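Local coordinates for putative oxidoreductase (Magnetospirillum magnetotacticum, PDB 3C1A), which is a putative oxidoreductase of the GFO/IDH/MocA type that probably binds a nicotinamide adenine dinucleotide cofactor through its Rossmann-fold domain, at residues S59-V64 with H82-L87. Sequence-based numbering, arbitrary orientation.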
loop_
_atom_site.group_PDB
_atom_site.type_symbol
_atom_site.label_atom_id
_atom_site.label_comp_id
_atom_site.label_asym_id
_atom_site.label_seq_id
_atom_site.Cartn_x
_atom_site.Cartn_y
_atom_site.Cartn_z
ATOM N N SER A 59 8.426 -25.386 1.765
ATOM C CA SER A 59 7.622 -25.309 2.945
ATOM C C SER A 59 8.255 -24.290 3.896
ATOM O O SER A 59 7.535 -23.577 4.610
ATOM C CB SER A 59 7.520 -26.688 3.586
ATOM O OG SER A 59 8.700 -26.958 4.319
ATOM N N ASP A 60 9.588 -24.188 3.879
ATOM C CA ASP A 60 10.332 -23.291 4.783
ATOM C C ASP A 60 10.764 -22.016 4.087
ATOM O O ASP A 60 11.519 -22.090 3.118
ATOM C CB ASP A 60 11.561 -24.034 5.316
ATOM C CG ASP A 60 12.166 -23.395 6.550
ATOM O OD1 ASP A 60 12.107 -22.149 6.728
ATOM O OD2 ASP A 60 12.726 -24.175 7.346
ATOM N N TRP A 61 10.307 -20.848 4.585
ATOM C CA TRP A 61 10.657 -19.565 3.977
ATOM C C TRP A 61 12.159 -19.352 3.941
ATOM O O TRP A 61 12.657 -18.687 3.032
ATOM C CB TRP A 61 9.938 -18.348 4.632
ATOM C CG TRP A 61 10.253 -18.088 6.095
ATOM C CD1 TRP A 61 9.548 -18.531 7.136
ATOM C CD2 TRP A 61 11.342 -17.314 6.647
ATOM N NE1 TRP A 61 10.121 -18.126 8.321
ATOM C CE2 TRP A 61 11.217 -17.364 8.044
ATOM C CE3 TRP A 61 12.389 -16.587 6.098
ATOM C CZ2 TRP A 61 12.107 -16.726 8.898
ATOM C CZ3 TRP A 61 13.265 -15.963 6.921
ATOM C CH2 TRP A 61 13.118 -16.016 8.322
ATOM N N ARG A 62 12.878 -19.899 4.929
ATOM C CA ARG A 62 14.329 -19.765 4.986
ATOM C C ARG A 62 15.038 -20.272 3.728
ATOM O O ARG A 62 16.103 -19.748 3.352
ATOM C CB ARG A 62 14.889 -20.459 6.219
ATOM C CG ARG A 62 14.500 -19.750 7.481
ATOM C CD ARG A 62 14.951 -20.508 8.716
ATOM N NE ARG A 62 14.433 -19.874 9.921
ATOM C CZ ARG A 62 13.171 -19.959 10.349
ATOM N NH1 ARG A 62 12.262 -20.654 9.669
ATOM N NH2 ARG A 62 12.810 -19.328 11.468
ATOM N N SER A 63 14.481 -21.302 3.092
ATOM C CA SER A 63 15.059 -21.817 1.851
ATOM C C SER A 63 14.915 -20.851 0.686
ATOM O O SER A 63 15.672 -20.926 -0.302
ATOM C CB SER A 63 14.443 -23.158 1.488
ATOM O OG SER A 63 14.617 -24.088 2.555
ATOM N N VAL A 64 13.930 -19.968 0.753
ATOM C CA VAL A 64 13.799 -18.944 -0.288
ATOM C C VAL A 64 14.918 -17.927 -0.171
ATOM O O VAL A 64 15.552 -17.597 -1.168
ATOM C CB VAL A 64 12.427 -18.270 -0.265
ATOM C CG1 VAL A 64 12.432 -17.037 -1.168
ATOM C CG2 VAL A 64 11.380 -19.288 -0.714
ATOM N N HIS A 82 6.299 -9.681 9.076
ATOM C CA HIS A 82 7.105 -8.950 8.093
ATOM C C HIS A 82 8.533 -8.680 8.546
ATOM O O HIS A 82 9.456 -8.870 7.764
ATOM C CB HIS A 82 6.480 -7.622 7.677
ATOM C CG HIS A 82 5.247 -7.737 6.842
ATOM N ND1 HIS A 82 4.490 -6.629 6.514
ATOM C CD2 HIS A 82 4.635 -8.800 6.266
ATOM C CE1 HIS A 82 3.478 -7.013 5.755
ATOM N NE2 HIS A 82 3.525 -8.327 5.616
ATOM N N ALA A 83 8.728 -8.208 9.776
ATOM C CA ALA A 83 10.040 -7.781 10.210
ATOM C C ALA A 83 11.030 -8.979 10.206
ATOM O O ALA A 83 12.153 -8.862 9.733
ATOM C CB ALA A 83 9.944 -7.141 11.605
ATOM N N GLU A 84 10.610 -10.149 10.685
ATOM C CA GLU A 84 11.537 -11.306 10.751
ATOM C C GLU A 84 12.000 -11.741 9.355
ATOM O O GLU A 84 13.171 -12.008 9.111
ATOM C CB GLU A 84 10.835 -12.480 11.400
ATOM C CG GLU A 84 11.717 -13.659 11.637
ATOM C CD GLU A 84 10.952 -14.898 12.100
ATOM O OE1 GLU A 84 9.697 -14.898 12.066
ATOM O OE2 GLU A 84 11.620 -15.884 12.489
ATOM N N ILE A 85 11.060 -11.814 8.440
ATOM C CA ILE A 85 11.382 -12.302 7.084
ATOM C C ILE A 85 12.182 -11.258 6.322
ATOM O O ILE A 85 13.148 -11.601 5.624
ATOM C CB ILE A 85 10.124 -12.688 6.308
ATOM C CG1 ILE A 85 9.308 -13.720 7.083
ATOM C CG2 ILE A 85 10.459 -13.208 4.929
ATOM C CD1 ILE A 85 8.081 -14.157 6.322
ATOM N N THR A 86 11.808 -9.989 6.480
ATOM C CA THR A 86 12.534 -8.873 5.845
ATOM C C THR A 86 13.976 -8.766 6.317
ATOM O O THR A 86 14.876 -8.619 5.538
ATOM C CB THR A 86 11.795 -7.513 6.062
ATOM O OG1 THR A 86 10.445 -7.596 5.567
ATOM C CG2 THR A 86 12.511 -6.389 5.384
ATOM N N LEU A 87 14.188 -8.795 7.619
ATOM C CA LEU A 87 15.532 -8.823 8.163
ATOM C C LEU A 87 16.374 -9.976 7.637
ATOM O O LEU A 87 17.546 -9.769 7.369
ATOM C CB LEU A 87 15.463 -8.852 9.673
ATOM C CG LEU A 87 14.972 -7.536 10.278
ATOM C CD1 LEU A 87 14.573 -7.773 11.768
ATOM C CD2 LEU A 87 16.041 -6.432 10.114
#
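The indole of Trp61 lies between a neighbour of its own segment and the helix across from it: Ile85 CG1 sits 4.2 Å from the centroid of the six-membered ring and 11° off its normal, a CH-pi contact, while Arg62 CG covers the opposite face toward the rim. Trp61 reaches this place with CG between its backbone N and carbonyl carbon (chi1 63°). At the indole edge, Glu84 OE2 approaches Trp61 CZ2 to 3.7 Å, the carboxylate crossing the ring at about a right angle. Glu84 OE2 also makes a long salt bridge to Arg62 NH2 at 3.8 Å, with guanidinium and carboxylate planes 79° apart, so the pairing is not a bidentate one. Trp61 CZ2 stands 3.6 Å above the Arg62 guanidinium plane, over its centre. Asp60 OD1 completes the charge network, accepting a capping bond from Arg62 N (3.0 Å) and a weak one from Arg62 NH1 (3.3 Å). An alanine in place of Trp61 would probably uncover that guanidinium face and leave a gap beside Ile85. Within the Rossmann domain, the contact joins the turn leading into helix 62-65 to helix 82-91, Trp61 and Ile85 both resting on Ile16 of strand 11-17 and Ile85 also touching Ile75 of strand 72-76.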